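Local coordinates for uncharacterized protein (PDB 5T11), which is a periplasmic lipoprotein of the PelC type that forms a twelve-subunit assembly and probably guides Pel polysaccharide export across the outer membrane, at residues Trp99-Val113 against Gly131-Ala145. The protein carries 1 engineered substitution. Numbering follows the deposited sequence.
Sequences WRYKTGVDGEPVVGV and GTRTGWSRSGLSSVA
L141, in the first turn of helix 141-152, reaches between W99, Y101, P109 and V111. Its CG stands anti to the backbone N (chi1 177°), and from it the two methyls part: CD2 meets W99 CD1 at 3.7 Å, while CD1 meets V111 CG2 at 3.6 Å. A145, one turn on, lays CB over one face of the W99 six-membered ring, off centre toward CH2, in a CH-pi contact 3.8 Å from the centroid. Helix 35-49 also packs against this indole. The Y101 ring lies aslant L141, its CZ against L141 CB, and its OH accepts the nearly straight bond from L141 N (2.9 Å, 178°) at the helix start; the same hydroxyl is hydrogen-bonded to E98 OE2 of a second subunit. P109 packs against the 135-140 loop and the start of the helix: CB rests on L141 CA at 3.5 Å, whereas CG touches both S139 OG and V144 CG2. The V111 and V144 side chains pass in opposing senses, V111 CG2 meeting V144 CG1 at 3.8 Å. On the other sheet face V110 and T134 run side by side, and T134 CG2 also touches E108 CG. E108 bends away to a salt bridge with K102, OE2 to NZ 2.8 Å; the same OE2 also forms one with R138 NE of a third subunit. Paired backbone bonds join V111 to R133 and V113 to G131; G135 N to P109 O follows. This is an antiparallel beta hairpin, strands 109-119 and 125-134, whose chain turns back as a helix covering the V111 face, with its loops at subunit interfaces of the dodecamer.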
ATOM      1  N   TRP B  99      -5.188 -26.430  -9.248  1.00 32.06           N
ATOM      2  CA  TRP B  99      -3.995 -26.342 -10.078  1.00 30.43           C
ATOM      3  C   TRP B  99      -3.226 -25.094  -9.671  1.00 33.05           C
ATOM      4  O   TRP B  99      -3.307 -24.062 -10.348  1.00 32.24           O
ATOM      5  CB  TRP B  99      -4.401 -26.285 -11.551  1.00 30.88           C
ATOM      6  CG  TRP B  99      -3.315 -26.450 -12.607  1.00 36.24           C
ATOM      7  CD1 TRP B  99      -2.329 -25.555 -12.931  1.00 37.51           C
ATOM      8  CD2 TRP B  99      -3.183 -27.545 -13.540  1.00 37.56           C
ATOM      9  NE1 TRP B  99      -1.576 -26.037 -13.983  1.00 37.81           N
ATOM     10  CE2 TRP B  99      -2.071 -27.258 -14.368  1.00 39.55           C
ATOM     11  CE3 TRP B  99      -3.874 -28.752 -13.727  1.00 40.50           C
ATOM     12  CZ2 TRP B  99      -1.645 -28.130 -15.387  1.00 35.84           C
ATOM     13  CZ3 TRP B  99      -3.451 -29.615 -14.739  1.00 42.66           C
ATOM     14  CH2 TRP B  99      -2.346 -29.289 -15.559  1.00 31.98           C
ATOM     15  N   ARG B 100      -2.517 -25.151  -8.547  1.00 32.10           N
ATOM     16  CA  ARG B 100      -1.875 -23.951  -8.009  1.00 35.52           C
ATOM     17  C   ARG B 100      -0.724 -24.380  -7.118  1.00 35.23           C
ATOM     18  O   ARG B 100      -0.602 -25.554  -6.752  1.00 29.00           O
ATOM     19  CB  ARG B 100      -2.872 -23.100  -7.210  1.00 38.60           C
ATOM     20  CG  ARG B 100      -3.429 -23.841  -5.969  1.00 34.72           C
ATOM     21  CD  ARG B 100      -4.268 -22.938  -5.061  1.00 36.71           C
ATOM     22  NE  ARG B 100      -3.469 -21.828  -4.520  1.00 36.94           N
ATOM     23  CZ  ARG B 100      -3.895 -20.988  -3.584  1.00 38.79           C
ATOM     24  NH1 ARG B 100      -5.122 -21.112  -3.072  1.00 32.98           N
ATOM     25  NH2 ARG B 100      -3.097 -20.026  -3.154  1.00 38.84           N
ATOM     26  N   TYR B 101       0.126 -23.413  -6.768  1.00 28.89           N
ATOM     27  CA  TYR B 101       0.962 -23.561  -5.581  1.00 29.61           C
ATOM     28  C   TYR B 101       0.169 -23.031  -4.400  1.00 39.33           C
ATOM     29  O   TYR B 101      -0.528 -22.017  -4.515  1.00 32.64           O
ATOM     30  CB  TYR B 101       2.296 -22.809  -5.697  1.00 30.43           C
ATOM     31  CG  TYR B 101       3.205 -23.318  -6.803  1.00 35.08           C
ATOM     32  CD1 TYR B 101       4.049 -24.407  -6.586  1.00 35.89           C
ATOM     33  CD2 TYR B 101       3.214 -22.719  -8.074  1.00 34.45           C
ATOM     34  CE1 TYR B 101       4.883 -24.895  -7.588  1.00 35.23           C
ATOM     35  CE2 TYR B 101       4.057 -23.209  -9.096  1.00 28.11           C
ATOM     36  CZ  TYR B 101       4.885 -24.301  -8.838  1.00 32.87           C
ATOM     37  OH  TYR B 101       5.719 -24.815  -9.816  1.00 33.94           O
ATOM     38  N   LYS B 102       0.237 -23.740  -3.274  1.00 31.97           N
ATOM     39  CA  LYS B 102      -0.329 -23.171  -2.066  1.00 33.75           C
ATOM     40  C   LYS B 102       0.459 -21.913  -1.700  1.00 39.89           C
ATOM     41  O   LYS B 102       1.562 -21.670  -2.201  1.00 33.51           O
ATOM     42  CB  LYS B 102      -0.331 -24.200  -0.920  1.00 40.82           C
ATOM     43  CG  LYS B 102      -1.373 -25.329  -1.134  1.00 36.27           C
ATOM     44  CD  LYS B 102      -1.128 -26.585  -0.257  1.00 37.25           C
ATOM     45  CE  LYS B 102      -1.061 -26.279   1.215  1.00 40.90           C
ATOM     46  NZ  LYS B 102      -1.146 -27.567   2.030  1.00 48.99           N
ATOM     47  N   THR B 103      -0.133 -21.101  -0.836  1.00 38.04           N
ATOM     48  CA  THR B 103       0.365 -19.753  -0.611  1.00 39.95           C
ATOM     49  C   THR B 103       1.648 -19.779   0.215  1.00 37.84           C
ATOM     50  O   THR B 103       1.873 -20.670   1.040  1.00 42.66           O
ATOM     51  CB  THR B 103      -0.712 -18.907   0.077  1.00 45.99           C
ATOM     52  OG1 THR B 103      -0.439 -17.519  -0.133  1.00 48.32           O
ATOM     53  CG2 THR B 103      -0.750 -19.182   1.582  1.00 49.39           C
ATOM     54  N   GLY B 104       2.505 -18.803  -0.037  1.00 43.88           N
ATOM     55  CA  GLY B 104       3.728 -18.651   0.722  1.00 38.45           C
ATOM     56  C   GLY B 104       4.954 -19.133  -0.043  1.00 42.76           C
ATOM     57  O   GLY B 104       4.875 -19.928  -0.989  1.00 36.42           O
ATOM     58  N   VAL B 105       6.103 -18.601   0.365  1.00 37.60           N
ATOM     59  CA  VAL B 105       7.387 -19.131  -0.055  1.00 52.74           C
ATOM     60  C   VAL B 105       7.416 -20.628   0.225  1.00 49.24           C
ATOM     61  O   VAL B 105       7.037 -21.076   1.311  1.00 60.14           O
ATOM     62  CB  VAL B 105       8.513 -18.387   0.687  1.00 50.57           C
ATOM     63  CG1 VAL B 105       9.834 -19.085   0.479  1.00 51.53           C
ATOM     64  CG2 VAL B 105       8.566 -16.926   0.236  1.00 45.44           C
ATOM     65  N   ASP B 106       7.860 -21.406  -0.758  1.00 44.07           N
ATOM     66  CA  ASP B 106       7.897 -22.867  -0.653  1.00 60.77           C
ATOM     67  C   ASP B 106       6.508 -23.489  -0.477  1.00 49.68           C
ATOM     68  O   ASP B 106       6.395 -24.640  -0.056  1.00 48.20           O
ATOM     69  CB  ASP B 106       8.826 -23.332   0.478  1.00 67.57           C
ATOM     70  CG  ASP B 106      10.290 -23.224   0.107  1.00 74.56           C
ATOM     71  OD1 ASP B 106      10.617 -23.460  -1.078  1.00 74.62           O
ATOM     72  OD2 ASP B 106      11.109 -22.903   0.994  1.00 75.47           O
ATOM     73  N   GLY B 107       5.443 -22.767  -0.816  1.00 40.62           N
ATOM     74  CA  GLY B 107       4.137 -23.389  -0.900  1.00 35.16           C
ATOM     75  C   GLY B 107       4.145 -24.482  -1.954  1.00 44.66           C
ATOM     76  O   GLY B 107       4.630 -24.271  -3.077  1.00 38.22           O
ATOM     77  N   GLU B 108       3.591 -25.662  -1.601  1.00 34.24           N
ATOM     78  CA  GLU B 108       3.660 -26.862  -2.415  1.00 34.14           C
ATOM     79  C   GLU B 108       2.640 -26.834  -3.558  1.00 32.49           C
ATOM     80  O   GLU B 108       1.557 -26.254  -3.427  1.00 40.20           O
ATOM     81  CB  GLU B 108       3.432 -28.106  -1.549  1.00 40.15           C
ATOM     82  CG  GLU B 108       2.094 -28.177  -0.844  1.00 45.86           C
ATOM     83  CD  GLU B 108       2.144 -27.639   0.589  1.00 58.78           C
ATOM     84  OE1 GLU B 108       2.825 -26.615   0.835  1.00 48.76           O
ATOM     85  OE2 GLU B 108       1.500 -28.249   1.476  1.00 66.68           O
ATOM     86  N   PRO B 109       2.969 -27.453  -4.691  1.00 32.26           N
ATOM     87  CA  PRO B 109       1.983 -27.592  -5.775  1.00 35.46           C
ATOM     88  C   PRO B 109       0.887 -28.581  -5.416  1.00 37.58           C
ATOM     89  O   PRO B 109       1.118 -29.582  -4.736  1.00 34.57           O
ATOM     90  CB  PRO B 109       2.821 -28.116  -6.953  1.00 33.26           C
ATOM     91  CG  PRO B 109       3.982 -28.844  -6.299  1.00 39.56           C
ATOM     92  CD  PRO B 109       4.284 -28.019  -5.048  1.00 38.38           C
ATOM     93  N   VAL B 110      -0.324 -28.291  -5.885  1.00 36.18           N
ATOM     94  CA  VAL B 110      -1.484 -29.145  -5.656  1.00 36.63           C
ATOM     95  C   VAL B 110      -2.308 -29.201  -6.941  1.00 36.75           C
ATOM     96  O   VAL B 110      -2.523 -28.177  -7.598  1.00 38.65           O
ATOM     97  CB  VAL B 110      -2.336 -28.640  -4.465  1.00 38.70           C
ATOM     98  CG1 VAL B 110      -1.583 -28.796  -3.141  1.00 35.72           C
ATOM     99  CG2 VAL B 110      -2.681 -27.186  -4.654  1.00 46.00           C
ATOM    100  N   VAL B 111      -2.780 -30.399  -7.293  1.00 32.54           N
ATOM    101  CA  VAL B 111      -3.524 -30.633  -8.533  1.00 32.68           C
ATOM    102  C   VAL B 111      -4.727 -31.524  -8.249  1.00 36.84           C
ATOM    103  O   VAL B 111      -4.600 -32.559  -7.583  1.00 39.67           O
ATOM    104  CB  VAL B 111      -2.639 -31.292  -9.611  1.00 39.36           C
ATOM    105  CG1 VAL B 111      -3.450 -31.586 -10.885  1.00 37.66           C
ATOM    106  CG2 VAL B 111      -1.430 -30.400  -9.935  1.00 40.30           C
ATOM    107  N   GLY B 112      -5.894 -31.128  -8.762  1.00 38.01           N
ATOM    108  CA  GLY B 112      -7.085 -31.965  -8.731  1.00 35.58           C
ATOM    109  C   GLY B 112      -7.757 -31.962 -10.099  1.00 38.90           C
ATOM    110  O   GLY B 112      -7.943 -30.883 -10.675  1.00 38.59           O
ATOM    111  N   VAL B 113      -8.088 -33.148 -10.646  1.00 33.59           N
ATOM    112  CA  VAL B 113      -8.645 -33.295 -11.992  1.00 39.74           C
ATOM    113  C   VAL B 113      -9.693 -34.403 -11.997  1.00 43.76           C
ATOM    114  O   VAL B 113      -9.570 -35.406 -11.288  1.00 44.06           O
ATOM    115  CB  VAL B 113      -7.570 -33.621 -13.055  1.00 40.62           C
ATOM    116  CG1 VAL B 113      -6.607 -32.473 -13.225  1.00 39.91           C
ATOM    117  CG2 VAL B 113      -6.823 -34.907 -12.692  1.00 40.24           C
ATOM    118  N   GLY B 131      -8.493 -37.710  -9.838  1.00 38.93           N
ATOM    119  CA  GLY B 131      -7.164 -37.824  -9.266  1.00 36.59           C
ATOM    120  C   GLY B 131      -6.764 -36.535  -8.574  1.00 42.02           C
ATOM    121  O   GLY B 131      -7.109 -35.449  -9.055  1.00 37.94           O
ATOM    122  N   THR B 132      -6.068 -36.631  -7.440  1.00 33.48           N
ATOM    123  CA  THR B 132      -5.535 -35.462  -6.756  1.00 33.29           C
ATOM    124  C   THR B 132      -4.113 -35.773  -6.323  1.00 40.16           C
ATOM    125  O   THR B 132      -3.766 -36.938  -6.110  1.00 38.30           O
ATOM    126  CB  THR B 132      -6.372 -35.052  -5.518  1.00 43.28           C
ATOM    127  OG1 THR B 132      -6.259 -36.057  -4.493  1.00 45.07           O
ATOM    128  CG2 THR B 132      -7.847 -34.861  -5.878  1.00 40.29           C
ATOM    129  N   ARG B 133      -3.298 -34.726  -6.171  1.00 33.18           N
ATOM    130  CA  ARG B 133      -1.937 -34.932  -5.690  1.00 43.57           C
ATOM    131  C   ARG B 133      -1.386 -33.653  -5.068  1.00 41.80           C
ATOM    132  O   ARG B 133      -1.708 -32.540  -5.500  1.00 40.99           O
ATOM    133  CB  ARG B 133      -1.009 -35.413  -6.816  1.00 38.03           C
ATOM    134  CG  ARG B 133       0.392 -35.765  -6.335  1.00 43.55           C
ATOM    135  CD  ARG B 133       1.200 -36.434  -7.418  1.00 52.57           C
ATOM    136  NE  ARG B 133       0.635 -37.728  -7.780  1.00 64.77           N
ATOM    137  CZ  ARG B 133       1.171 -38.548  -8.676  1.00 70.61           C
ATOM    138  NH1 ARG B 133       2.287 -38.199  -9.296  1.00 71.74           N
ATOM    139  NH2 ARG B 133       0.595 -39.713  -8.948  1.00 73.83           N
ATOM    140  N   THR B 134      -0.545 -33.840  -4.050  1.00 40.93           N
ATOM    141  CA  THR B 134       0.201 -32.777  -3.383  1.00 45.40           C
ATOM    142  C   THR B 134       1.691 -33.085  -3.492  1.00 49.76           C
ATOM    143  O   THR B 134       2.128 -34.170  -3.084  1.00 53.13           O
ATOM    144  CB  THR B 134      -0.207 -32.674  -1.908  1.00 52.79           C
ATOM    145  OG1 THR B 134      -1.631 -32.566  -1.799  1.00 56.19           O
ATOM    146  CG2 THR B 134       0.438 -31.464  -1.239  1.00 53.91           C
ATOM    147  N   GLY B 135       2.471 -32.133  -4.022  1.00 43.75           N
ATOM    148  CA  GLY B 135       3.920 -32.257  -4.062  1.00 44.95           C
ATOM    149  C   GLY B 135       4.553 -31.780  -2.764  1.00 37.20           C
ATOM    150  O   GLY B 135       3.867 -31.410  -1.811  1.00 40.77           O
ATOM    151  N   TRP B 136       5.888 -31.838  -2.695  1.00 41.01           N
ATOM    152  CA  TRP B 136       6.528 -31.162  -1.569  1.00 49.00           C
ATOM    153  C   TRP B 136       6.915 -29.746  -2.001  1.00 44.06           C
ATOM    154  O   TRP B 136       6.705 -29.342  -3.143  1.00 49.08           O
ATOM    155  CB  TRP B 136       7.739 -31.929  -1.011  1.00 59.66           C
ATOM    156  CG  TRP B 136       8.349 -31.262   0.312  1.00 73.77           C
ATOM    157  CD1 TRP B 136       7.799 -31.244   1.586  1.00 66.30           C
ATOM    158  CD2 TRP B 136       9.578 -30.520   0.417  1.00 77.77           C
ATOM    159  NE1 TRP B 136       8.624 -30.557   2.456  1.00 58.71           N
ATOM    160  CE2 TRP B 136       9.719 -30.108   1.761  1.00 72.29           C
ATOM    161  CE3 TRP B 136      10.576 -30.171  -0.495  1.00 78.70           C
ATOM    162  CZ2 TRP B 136      10.810 -29.354   2.195  1.00 83.32           C
ATOM    163  CZ3 TRP B 136      11.660 -29.434  -0.051  1.00 84.92           C
ATOM    164  CH2 TRP B 136      11.770 -29.038   1.281  1.00 86.71           C
ATOM    165  N   SER B 137       7.477 -28.984  -1.066  1.00 46.74           N
ATOM    166  CA  SER B 137       7.839 -27.597  -1.317  1.00 55.57           C
ATOM    167  C   SER B 137       8.761 -27.447  -2.518  1.00 54.28           C
ATOM    168  O   SER B 137       8.745 -26.403  -3.182  1.00 58.38           O
ATOM    169  CB  SER B 137       8.505 -27.020  -0.076  1.00 51.40           C
ATOM    170  OG  SER B 137       7.781 -27.407   1.061  1.00 65.15           O
ATOM    171  N   ARG B 138       9.574 -28.461  -2.809  1.00 51.22           N
ATOM    172  CA  ARG B 138      10.564 -28.348  -3.871  1.00 55.84           C
ATOM    173  C   ARG B 138      10.032 -28.743  -5.241  1.00 56.54           C
ATOM    174  O   ARG B 138      10.741 -28.551  -6.232  1.00 56.64           O
ATOM    175  CB  ARG B 138      11.790 -29.213  -3.558  1.00 55.73           C
ATOM    176  CG  ARG B 138      11.561 -30.683  -3.871  1.00 63.37           C
ATOM    177  CD  ARG B 138      12.843 -31.500  -3.827  1.00 72.39           C
ATOM    178  NE  ARG B 138      13.408 -31.571  -2.485  1.00 83.09           N
ATOM    179  CZ  ARG B 138      12.837 -32.221  -1.479  1.00 90.12           C
ATOM    180  NH1 ARG B 138      13.415 -32.246  -0.283  1.00 96.49           N
ATOM    181  NH2 ARG B 138      11.671 -32.832  -1.669  1.00 87.88           N
ATOM    182  N   SER B 139       8.821 -29.288  -5.330  1.00 55.31           N
ATOM    183  CA  SER B 139       8.363 -29.833  -6.598  1.00 52.36           C
ATOM    184  C   SER B 139       7.735 -28.753  -7.483  1.00 49.70           C
ATOM    185  O   SER B 139       7.363 -27.664  -7.032  1.00 41.90           O
ATOM    186  CB  SER B 139       7.367 -30.972  -6.376  1.00 59.39           C
ATOM    187  OG  SER B 139       6.565 -30.762  -5.234  1.00 66.58           O
ATOM    188  N   GLY B 140       7.641 -29.077  -8.769  1.00 46.59           N
ATOM    189  CA  GLY B 140       7.051 -28.194  -9.758  1.00 36.00           C
ATOM    190  C   GLY B 140       5.600 -28.557 -10.002  1.00 36.16           C
ATOM    191  O   GLY B 140       5.237 -29.737 -10.066  1.00 36.57           O
ATOM    192  N   LEU B 141       4.765 -27.524 -10.122  1.00 29.53           N
ATOM    193  CA  LEU B 141       3.359 -27.747 -10.437  1.00 28.98           C
ATOM    194  C   LEU B 141       3.205 -28.587 -11.706  1.00 43.24           C
ATOM    195  O   LEU B 141       2.462 -29.576 -11.725  1.00 35.61           O
ATOM    196  CB  LEU B 141       2.657 -26.397 -10.579  1.00 28.52           C
ATOM    197  CG  LEU B 141       1.182 -26.372 -10.971  1.00 38.21           C
ATOM    198  CD1 LEU B 141       0.369 -27.304 -10.080  1.00 33.86           C
ATOM    199  CD2 LEU B 141       0.656 -24.948 -10.869  1.00 33.88           C
ATOM    200  N   SER B 142       3.898 -28.212 -12.787  1.00 33.78           N
ATOM    201  CA  SER B 142       3.725 -28.998 -14.007  1.00 36.27           C
ATOM    202  C   SER B 142       4.248 -30.431 -13.848  1.00 36.21           C
ATOM    203  O   SER B 142       3.666 -31.354 -14.423  1.00 37.98           O
ATOM    204  CB  SER B 142       4.379 -28.297 -15.208  1.00 33.61           C
ATOM    205  OG  SER B 142       5.769 -28.074 -15.009  1.00 40.35           O
ATOM    206  N   SER B 143       5.324 -30.651 -13.083  1.00 34.47           N
ATOM    207  CA  SER B 143       5.752 -32.028 -12.826  1.00 41.20           C
ATOM    208  C   SER B 143       4.657 -32.817 -12.114  1.00 42.51           C
ATOM    209  O   SER B 143       4.351 -33.956 -12.488  1.00 37.58           O
ATOM    210  CB  SER B 143       7.038 -32.054 -12.002  1.00 43.15           C
ATOM    211  OG  SER B 143       8.165 -31.732 -12.795  1.00 57.72           O
ATOM    212  N   VAL B 144       4.048 -32.222 -11.081  1.00 39.01           N
ATOM    213  CA  VAL B 144       2.987 -32.913 -10.359  1.00 41.54           C
ATOM    214  C   VAL B 144       1.793 -33.170 -11.277  1.00 38.53           C
ATOM    215  O   VAL B 144       1.244 -34.276 -11.316  1.00 30.79           O
ATOM    216  CB  VAL B 144       2.583 -32.117  -9.105  1.00 41.99           C
ATOM    217  CG1 VAL B 144       1.311 -32.683  -8.523  1.00 46.12           C
ATOM    218  CG2 VAL B 144       3.701 -32.180  -8.063  1.00 37.04           C
ATOM    219  N   ALA B 145       1.373 -32.153 -12.026  1.00 30.27           N
ATOM    220  CA  ALA B 145       0.221 -32.326 -12.910  1.00 32.71           C
ATOM    221  C   ALA B 145       0.470 -33.404 -13.970  1.00 38.83           C
ATOM    222  O   ALA B 145      -0.416 -34.223 -14.257  1.00 37.01           O
ATOM    223  CB  ALA B 145      -0.125 -30.992 -13.571  1.00 30.69           C
TER